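Local coordinates for protein mandelate racemase/muconate lactonizing enzyme (Roseovarius nubinhibens, PDB 2QDD) that is of unknown function but belongs to the mandelate racemase/muconate lactonizing branch of the enolase superfamily and binds magnesium, so it probably acts on a carboxylate substrate, at residues L123-I137 with N340-L353. Residues are numbered along the deposited sequence; the frame is centred on the assembly and turned at random.
Sequences LWQLLGGEAATPVPI and NRDGLATPPSAPGL
Val135 and Ala345 face each other as an antiparallel hydrogen-bonded pair: Val135 N reaches Ala345 O at 2.8 Å and almost straight (175°), and Ala345 N returns a bond to Val135 O. Two residues further along, Ile137 N gives a third bond to Gly343 O (3.0 Å). Gly343 sits in the type I' turn from Arg341 to Leu344, with a positive phi that suits glycine. At the far end Leu123 N, in the short helix 123-126, bonds to Gly352 O.

Between these backbone ties the polar link is Trp124. Its chi1 of 60° sets CG between the backbone N and the carbonyl carbon, bringing the indole edge to Pro348 O and the Ser349 hydroxyl; NE1 makes a weak, bent bond to Pro348 O (3.0 Å). Ala131 C and Ala132 N lie over one face toward its rim, Gln125 CB over the rim of the opposite face, and the His308 ring also meets the indole, the planes about 15° apart. Replacing Trp124 with an alanine would probably leave Pro348 O without this weak donor and open a gap beside Pro347 and the Ala131-Ala132 backbone.

Apolar contacts include Pro347 CG 3.9 Å from Trp124 CD1, Ile137 CD1 on Ala345 CB and Leu123 CD2 on Leu353 CD1 (both 3.7 Å), and Leu344 CD2 against the Pro136 ring.

Strand 344-345 thus pairs antiparallel with the start of strand 135-141, the first of the enolase-type barrel; the register probably rests on backbone bonds, while side chains fill the middle.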
ATOM      1  N   LEU A 123     -43.570   5.265  -5.049  1.00 31.16           N
ATOM      2  CA  LEU A 123     -42.251   5.062  -4.455  1.00 36.20           C
ATOM      3  C   LEU A 123     -41.097   5.437  -5.385  1.00 31.56           C
ATOM      4  O   LEU A 123     -40.119   6.018  -4.932  1.00 31.52           O
ATOM      5  CB  LEU A 123     -42.102   3.638  -3.923  1.00 35.18           C
ATOM      6  CG  LEU A 123     -42.105   3.418  -2.408  1.00 44.23           C
ATOM      7  CD1 LEU A 123     -43.223   4.163  -1.722  1.00 35.41           C
ATOM      8  CD2 LEU A 123     -42.207   1.938  -2.094  1.00 42.72           C
ATOM      9  N   TRP A 124     -41.238   5.155  -6.683  1.00 32.53           N
ATOM     10  CA  TRP A 124     -40.220   5.526  -7.679  1.00 33.49           C
ATOM     11  C   TRP A 124     -39.950   7.026  -7.782  1.00 31.00           C
ATOM     12  O   TRP A 124     -38.841   7.433  -8.136  1.00 30.22           O
ATOM     13  CB  TRP A 124     -40.503   4.915  -9.064  1.00 28.64           C
ATOM     14  CG  TRP A 124     -41.817   5.321  -9.673  1.00 30.17           C
ATOM     15  CD1 TRP A 124     -42.975   4.595  -9.671  1.00 28.10           C
ATOM     16  CD2 TRP A 124     -42.110   6.537 -10.379  1.00 21.88           C
ATOM     17  NE1 TRP A 124     -43.966   5.280 -10.325  1.00 30.09           N
ATOM     18  CE2 TRP A 124     -43.466   6.477 -10.764  1.00 28.70           C
ATOM     19  CE3 TRP A 124     -41.363   7.672 -10.714  1.00 24.04           C
ATOM     20  CZ2 TRP A 124     -44.091   7.511 -11.469  1.00 26.82           C
ATOM     21  CZ3 TRP A 124     -41.990   8.703 -11.405  1.00 32.05           C
ATOM     22  CH2 TRP A 124     -43.339   8.609 -11.784  1.00 27.30           C
ATOM     23  N   GLN A 125     -40.959   7.838  -7.470  1.00 32.40           N
ATOM     24  CA  GLN A 125     -40.808   9.292  -7.442  1.00 34.03           C
ATOM     25  C   GLN A 125     -40.164   9.796  -6.155  1.00 33.83           C
ATOM     26  O   GLN A 125     -39.357  10.734  -6.181  1.00 38.00           O
ATOM     27  CB  GLN A 125     -42.149   9.985  -7.670  1.00 29.05           C
ATOM     28  CG  GLN A 125     -42.031  11.484  -7.880  1.00 29.68           C
ATOM     29  CD  GLN A 125     -43.071  12.033  -8.834  1.00 36.68           C
ATOM     30  OE1 GLN A 125     -42.742  12.724  -9.798  1.00 33.89           O
ATOM     31  NE2 GLN A 125     -44.335  11.733  -8.567  1.00 30.36           N
ATOM     32  N   LEU A 126     -40.516   9.174  -5.033  1.00 34.47           N
ATOM     33  CA  LEU A 126     -39.868   9.474  -3.751  1.00 34.99           C
ATOM     34  C   LEU A 126     -38.393   9.092  -3.770  1.00 32.50           C
ATOM     35  O   LEU A 126     -37.573   9.721  -3.101  1.00 28.80           O
ATOM     36  CB  LEU A 126     -40.579   8.763  -2.599  1.00 35.42           C
ATOM     37  CG  LEU A 126     -41.888   9.363  -2.079  1.00 33.43           C
ATOM     38  CD1 LEU A 126     -42.483   8.435  -1.041  1.00 27.62           C
ATOM     39  CD2 LEU A 126     -41.668  10.745  -1.490  1.00 39.70           C
ATOM     40  N   LEU A 127     -38.073   8.069  -4.560  1.00 28.26           N
ATOM     41  CA  LEU A 127     -36.700   7.639  -4.779  1.00 30.56           C
ATOM     42  C   LEU A 127     -35.985   8.424  -5.880  1.00 29.64           C
ATOM     43  O   LEU A 127     -34.803   8.208  -6.135  1.00 34.20           O
ATOM     44  CB  LEU A 127     -36.659   6.129  -5.043  1.00 26.90           C
ATOM     45  CG  LEU A 127     -37.097   5.300  -3.831  1.00 29.15           C
ATOM     46  CD1 LEU A 127     -37.555   3.908  -4.229  1.00 32.33           C
ATOM     47  CD2 LEU A 127     -36.010   5.248  -2.766  1.00 30.63           C
ATOM     48  N   GLY A 128     -36.706   9.334  -6.527  1.00 33.24           N
ATOM     49  CA  GLY A 128     -36.094  10.402  -7.310  1.00 26.12           C
ATOM     50  C   GLY A 128     -36.209  10.231  -8.811  1.00 29.43           C
ATOM     51  O   GLY A 128     -35.677  11.044  -9.563  1.00 30.33           O
ATOM     52  N   GLY A 129     -36.900   9.180  -9.252  1.00 29.58           N
ATOM     53  CA  GLY A 129     -37.023   8.873 -10.681  1.00 34.94           C
ATOM     54  C   GLY A 129     -37.975   9.803 -11.417  1.00 38.77           C
ATOM     55  O   GLY A 129     -38.920  10.322 -10.820  1.00 40.66           O
ATOM     56  N   GLU A 130     -37.728  10.007 -12.709  1.00 38.87           N
ATOM     57  CA  GLU A 130     -38.578  10.868 -13.541  1.00 46.98           C
ATOM     58  C   GLU A 130     -39.874  10.209 -13.996  1.00 43.51           C
ATOM     59  O   GLU A 130     -40.862  10.893 -14.263  1.00 46.14           O
ATOM     60  CB  GLU A 130     -37.817  11.394 -14.766  1.00 47.36           C
ATOM     61  CG  GLU A 130     -37.233  10.335 -15.702  1.00 56.51           C
ATOM     62  CD  GLU A 130     -36.983  10.859 -17.114  1.00 60.64           C
ATOM     63  OE1 GLU A 130     -36.134  10.269 -17.817  1.00 68.77           O
ATOM     64  OE2 GLU A 130     -37.632  11.851 -17.522  1.00 65.66           O
ATOM     65  N   ALA A 131     -39.854   8.884 -14.103  1.00 40.67           N
ATOM     66  CA  ALA A 131     -40.903   8.138 -14.779  1.00 39.88           C
ATOM     67  C   ALA A 131     -40.987   6.734 -14.198  1.00 39.39           C
ATOM     68  O   ALA A 131     -40.019   6.240 -13.621  1.00 37.13           O
ATOM     69  CB  ALA A 131     -40.629   8.078 -16.280  1.00 42.32           C
ATOM     70  N   ALA A 132     -42.144   6.095 -14.364  1.00 39.83           N
ATOM     71  CA  ALA A 132     -42.281   4.657 -14.162  1.00 38.04           C
ATOM     72  C   ALA A 132     -41.615   3.895 -15.304  1.00 40.39           C
ATOM     73  O   ALA A 132     -42.289   3.357 -16.191  1.00 48.26           O
ATOM     74  CB  ALA A 132     -43.754   4.275 -14.033  1.00 36.68           C
ATOM     75  N   THR A 133     -40.284   3.863 -15.276  1.00 42.19           N
ATOM     76  CA  THR A 133     -39.476   3.285 -16.345  1.00 41.58           C
ATOM     77  C   THR A 133     -39.677   1.771 -16.372  1.00 42.15           C
ATOM     78  O   THR A 133     -39.558   1.117 -15.336  1.00 42.63           O
ATOM     79  CB  THR A 133     -37.977   3.638 -16.160  1.00 40.48           C
ATOM     80  OG1 THR A 133     -37.819   5.062 -16.182  1.00 41.80           O
ATOM     81  CG2 THR A 133     -37.122   3.038 -17.264  1.00 38.35           C
ATOM     82  N   PRO A 134     -40.033   1.222 -17.551  1.00 44.53           N
ATOM     83  CA  PRO A 134     -40.059  -0.226 -17.754  1.00 41.90           C
ATOM     84  C   PRO A 134     -38.673  -0.860 -17.633  1.00 39.63           C
ATOM     85  O   PRO A 134     -37.733  -0.450 -18.314  1.00 38.34           O
ATOM     86  CB  PRO A 134     -40.619  -0.378 -19.175  1.00 45.14           C
ATOM     87  CG  PRO A 134     -40.368   0.930 -19.836  1.00 46.38           C
ATOM     88  CD  PRO A 134     -40.463   1.956 -18.755  1.00 44.83           C
ATOM     89  N   VAL A 135     -38.560  -1.848 -16.751  1.00 38.37           N
ATOM     90  CA  VAL A 135     -37.275  -2.434 -16.392  1.00 35.42           C
ATOM     91  C   VAL A 135     -37.190  -3.823 -17.021  1.00 34.01           C
ATOM     92  O   VAL A 135     -38.084  -4.643 -16.811  1.00 32.68           O
ATOM     93  CB  VAL A 135     -37.093  -2.508 -14.842  1.00 35.51           C
ATOM     94  CG1 VAL A 135     -35.774  -3.187 -14.469  1.00 29.42           C
ATOM     95  CG2 VAL A 135     -37.149  -1.108 -14.228  1.00 33.54           C
ATOM     96  N   PRO A 136     -36.118  -4.085 -17.802  1.00 35.21           N
ATOM     97  CA  PRO A 136     -35.866  -5.414 -18.368  1.00 31.13           C
ATOM     98  C   PRO A 136     -35.791  -6.500 -17.295  1.00 34.52           C
ATOM     99  O   PRO A 136     -35.255  -6.269 -16.208  1.00 32.55           O
ATOM    100  CB  PRO A 136     -34.509  -5.250 -19.057  1.00 30.53           C
ATOM    101  CG  PRO A 136     -34.425  -3.809 -19.371  1.00 33.41           C
ATOM    102  CD  PRO A 136     -35.074  -3.125 -18.205  1.00 34.07           C
ATOM    103  N   ILE A 137     -36.360  -7.659 -17.602  1.00 31.27           N
ATOM    104  CA  ILE A 137     -36.414  -8.780 -16.680  1.00 31.86           C
ATOM    105  C   ILE A 137     -35.509  -9.864 -17.235  1.00 35.04           C
ATOM    106  O   ILE A 137     -35.566 -10.160 -18.428  1.00 38.11           O
ATOM    107  CB  ILE A 137     -37.875  -9.316 -16.509  1.00 31.86           C
ATOM    108  CG1 ILE A 137     -38.818  -8.206 -16.026  1.00 30.43           C
ATOM    109  CG2 ILE A 137     -37.934 -10.516 -15.555  1.00 24.35           C
ATOM    110  CD1 ILE A 137     -38.328  -7.434 -14.794  1.00 37.39           C
ATOM    111  N   ASN A 340     -44.422  -9.195 -15.403  1.00 43.99           N
ATOM    112  CA  ASN A 340     -43.639  -9.296 -16.625  1.00 45.65           C
ATOM    113  C   ASN A 340     -44.533  -9.407 -17.855  1.00 50.42           C
ATOM    114  O   ASN A 340     -45.288 -10.373 -18.007  1.00 51.78           O
ATOM    115  CB  ASN A 340     -42.672 -10.482 -16.549  1.00 45.77           C
ATOM    116  CG  ASN A 340     -41.736 -10.565 -17.752  1.00 47.21           C
ATOM    117  OD1 ASN A 340     -41.495  -9.577 -18.442  1.00 51.18           O
ATOM    118  ND2 ASN A 340     -41.198 -11.753 -17.996  1.00 50.54           N
ATOM    119  N   ARG A 341     -44.434  -8.410 -18.729  1.00 51.85           N
ATOM    120  CA  ARG A 341     -45.006  -8.488 -20.068  1.00 49.09           C
ATOM    121  C   ARG A 341     -43.948  -8.281 -21.147  1.00 49.32           C
ATOM    122  O   ARG A 341     -43.385  -7.188 -21.284  1.00 46.44           O
ATOM    123  CB  ARG A 341     -46.182  -7.513 -20.237  1.00 49.29           C
ATOM    124  CG  ARG A 341     -46.058  -6.186 -19.484  1.00 51.18           C
ATOM    125  CD  ARG A 341     -47.298  -5.316 -19.690  1.00 54.10           C
ATOM    126  NE  ARG A 341     -48.188  -5.332 -18.527  1.00 61.07           N
ATOM    127  CZ  ARG A 341     -49.210  -6.170 -18.359  1.00 64.77           C
ATOM    128  NH1 ARG A 341     -49.496  -7.086 -19.279  1.00 67.50           N
ATOM    129  NH2 ARG A 341     -49.952  -6.091 -17.262  1.00 63.37           N
ATOM    130  N   ASP A 342     -43.683  -9.354 -21.894  1.00 50.73           N
ATOM    131  CA  ASP A 342     -42.737  -9.367 -23.020  1.00 53.65           C
ATOM    132  C   ASP A 342     -41.312  -8.909 -22.658  1.00 51.33           C
ATOM    133  O   ASP A 342     -40.657  -8.184 -23.414  1.00 51.02           O
ATOM    134  CB  ASP A 342     -43.308  -8.610 -24.235  1.00 59.51           C
ATOM    135  CG  ASP A 342     -42.853  -9.198 -25.564  1.00 70.23           C
ATOM    136  OD1 ASP A 342     -42.366  -8.423 -26.416  1.00 72.92           O
ATOM    137  OD2 ASP A 342     -42.980 -10.429 -25.760  1.00 75.65           O
ATOM    138  N   GLY A 343     -40.845  -9.347 -21.490  1.00 47.23           N
ATOM    139  CA  GLY A 343     -39.472  -9.114 -21.058  1.00 46.02           C
ATOM    140  C   GLY A 343     -39.256  -7.829 -20.279  1.00 42.45           C
ATOM    141  O   GLY A 343     -38.117  -7.485 -19.972  1.00 46.40           O
ATOM    142  N   LEU A 344     -40.339  -7.118 -19.969  1.00 38.36           N
ATOM    143  CA  LEU A 344     -40.273  -5.842 -19.247  1.00 36.16           C
ATOM    144  C   LEU A 344     -41.299  -5.788 -18.117  1.00 38.55           C
ATOM    145  O   LEU A 344     -42.380  -6.376 -18.225  1.00 37.81           O
ATOM    146  CB  LEU A 344     -40.507  -4.661 -20.199  1.00 37.60           C
ATOM    147  CG  LEU A 344     -39.462  -4.301 -21.265  1.00 35.99           C
ATOM    148  CD1 LEU A 344     -40.089  -3.434 -22.343  1.00 38.56           C
ATOM    149  CD2 LEU A 344     -38.280  -3.582 -20.663  1.00 26.39           C
ATOM    150  N   ALA A 345     -40.957  -5.075 -17.041  1.00 35.24           N
ATOM    151  CA  ALA A 345     -41.894  -4.805 -15.950  1.00 33.95           C
ATOM    152  C   ALA A 345     -41.872  -3.343 -15.530  1.00 32.51           C
ATOM    153  O   ALA A 345     -40.814  -2.732 -15.439  1.00 32.94           O
ATOM    154  CB  ALA A 345     -41.613  -5.702 -14.755  1.00 36.51           C
ATOM    155  N   THR A 346     -43.059  -2.799 -15.281  1.00 33.00           N
ATOM    156  CA  THR A 346     -43.247  -1.383 -14.977  1.00 35.46           C
ATOM    157  C   THR A 346     -43.777  -1.335 -13.549  1.00 34.50           C
ATOM    158  O   THR A 346     -44.652  -2.130 -13.198  1.00 34.23           O
ATOM    159  CB  THR A 346     -44.286  -0.746 -15.950  1.00 37.18           C
ATOM    160  OG1 THR A 346     -43.854  -0.922 -17.306  1.00 43.30           O
ATOM    161  CG2 THR A 346     -44.470   0.740 -15.692  1.00 38.73           C
ATOM    162  N   PRO A 347     -43.234  -0.427 -12.709  1.00 38.29           N
ATOM    163  CA  PRO A 347     -43.824  -0.250 -11.381  1.00 35.91           C
ATOM    164  C   PRO A 347     -45.140   0.529 -11.479  1.00 37.29           C
ATOM    165  O   PRO A 347     -45.326   1.280 -12.433  1.00 37.59           O
ATOM    166  CB  PRO A 347     -42.763   0.566 -10.638  1.00 35.82           C
ATOM    167  CG  PRO A 347     -42.076   1.350 -11.704  1.00 30.13           C
ATOM    168  CD  PRO A 347     -42.075   0.469 -12.923  1.00 35.16           C
ATOM    169  N   PRO A 348     -46.059   0.337 -10.514  1.00 42.45           N
ATOM    170  CA  PRO A 348     -47.248   1.188 -10.372  1.00 42.35           C
ATOM    171  C   PRO A 348     -46.935   2.671 -10.162  1.00 45.43           C
ATOM    172  O   PRO A 348     -45.851   3.017  -9.682  1.00 44.85           O
ATOM    173  CB  PRO A 348     -47.934   0.619  -9.127  1.00 44.36           C
ATOM    174  CG  PRO A 348     -47.467  -0.792  -9.054  1.00 43.11           C
ATOM    175  CD  PRO A 348     -46.049  -0.748  -9.518  1.00 40.68           C
ATOM    176  N   SER A 349     -47.887   3.532 -10.522  1.00 44.37           N
ATOM    177  CA  SER A 349     -47.771   4.973 -10.289  1.00 42.16           C
ATOM    178  C   SER A 349     -48.749   5.507  -9.239  1.00 40.79           C
ATOM    179  O   SER A 349     -48.763   6.706  -8.946  1.00 44.65           O
ATOM    180  CB  SER A 349     -47.920   5.731 -11.601  1.00 43.25           C
ATOM    181  OG  SER A 349     -46.842   5.427 -12.468  1.00 47.22           O
ATOM    182  N   ALA A 350     -49.555   4.606  -8.678  1.00 39.23           N
ATOM    183  CA  ALA A 350     -50.366   4.872  -7.488  1.00 39.23           C
ATOM    184  C   ALA A 350     -49.483   5.330  -6.320  1.00 38.93           C
ATOM    185  O   ALA A 350     -48.339   4.889  -6.216  1.00 45.83           O
ATOM    186  CB  ALA A 350     -51.135   3.612  -7.107  1.00 36.16           C
ATOM    187  N   PRO A 351     -49.998   6.230  -5.451  1.00 37.88           N
ATOM    188  CA  PRO A 351     -49.296   6.620  -4.220  1.00 33.00           C
ATOM    189  C   PRO A 351     -48.814   5.451  -3.356  1.00 33.77           C
ATOM    190  O   PRO A 351     -49.505   4.438  -3.221  1.00 33.35           O
ATOM    191  CB  PRO A 351     -50.345   7.432  -3.468  1.00 35.20           C
ATOM    192  CG  PRO A 351     -51.180   8.022  -4.538  1.00 34.11           C
ATOM    193  CD  PRO A 351     -51.270   6.963  -5.597  1.00 36.50           C
ATOM    194  N   GLY A 352     -47.620   5.601  -2.793  1.00 34.96           N
ATOM    195  CA  GLY A 352     -46.976   4.526  -2.050  1.00 31.19           C
ATOM    196  C   GLY A 352     -46.488   3.402  -2.933  1.00 27.19           C
ATOM    197  O   GLY A 352     -45.934   3.627  -4.015  1.00 26.23           O
ATOM    198  N   LEU A 353     -46.704   2.186  -2.453  1.00 26.69           N
ATOM    199  CA  LEU A 353     -46.179   0.980  -3.075  1.00 32.75           C
ATOM    200  C   LEU A 353     -47.051   0.548  -4.245  1.00 35.46           C
ATOM    201  O   LEU A 353     -46.552  -0.017  -5.224  1.00 36.00           O
ATOM    202  CB  LEU A 353     -46.118  -0.125  -2.023  1.00 31.93           C
ATOM    203  CG  LEU A 353     -45.423  -1.466  -2.223  1.00 38.78           C
ATOM    204  CD1 LEU A 353     -44.000  -1.300  -2.664  1.00 41.27           C
ATOM    205  CD2 LEU A 353     -45.451  -2.153  -0.886  1.00 51.29           C
TER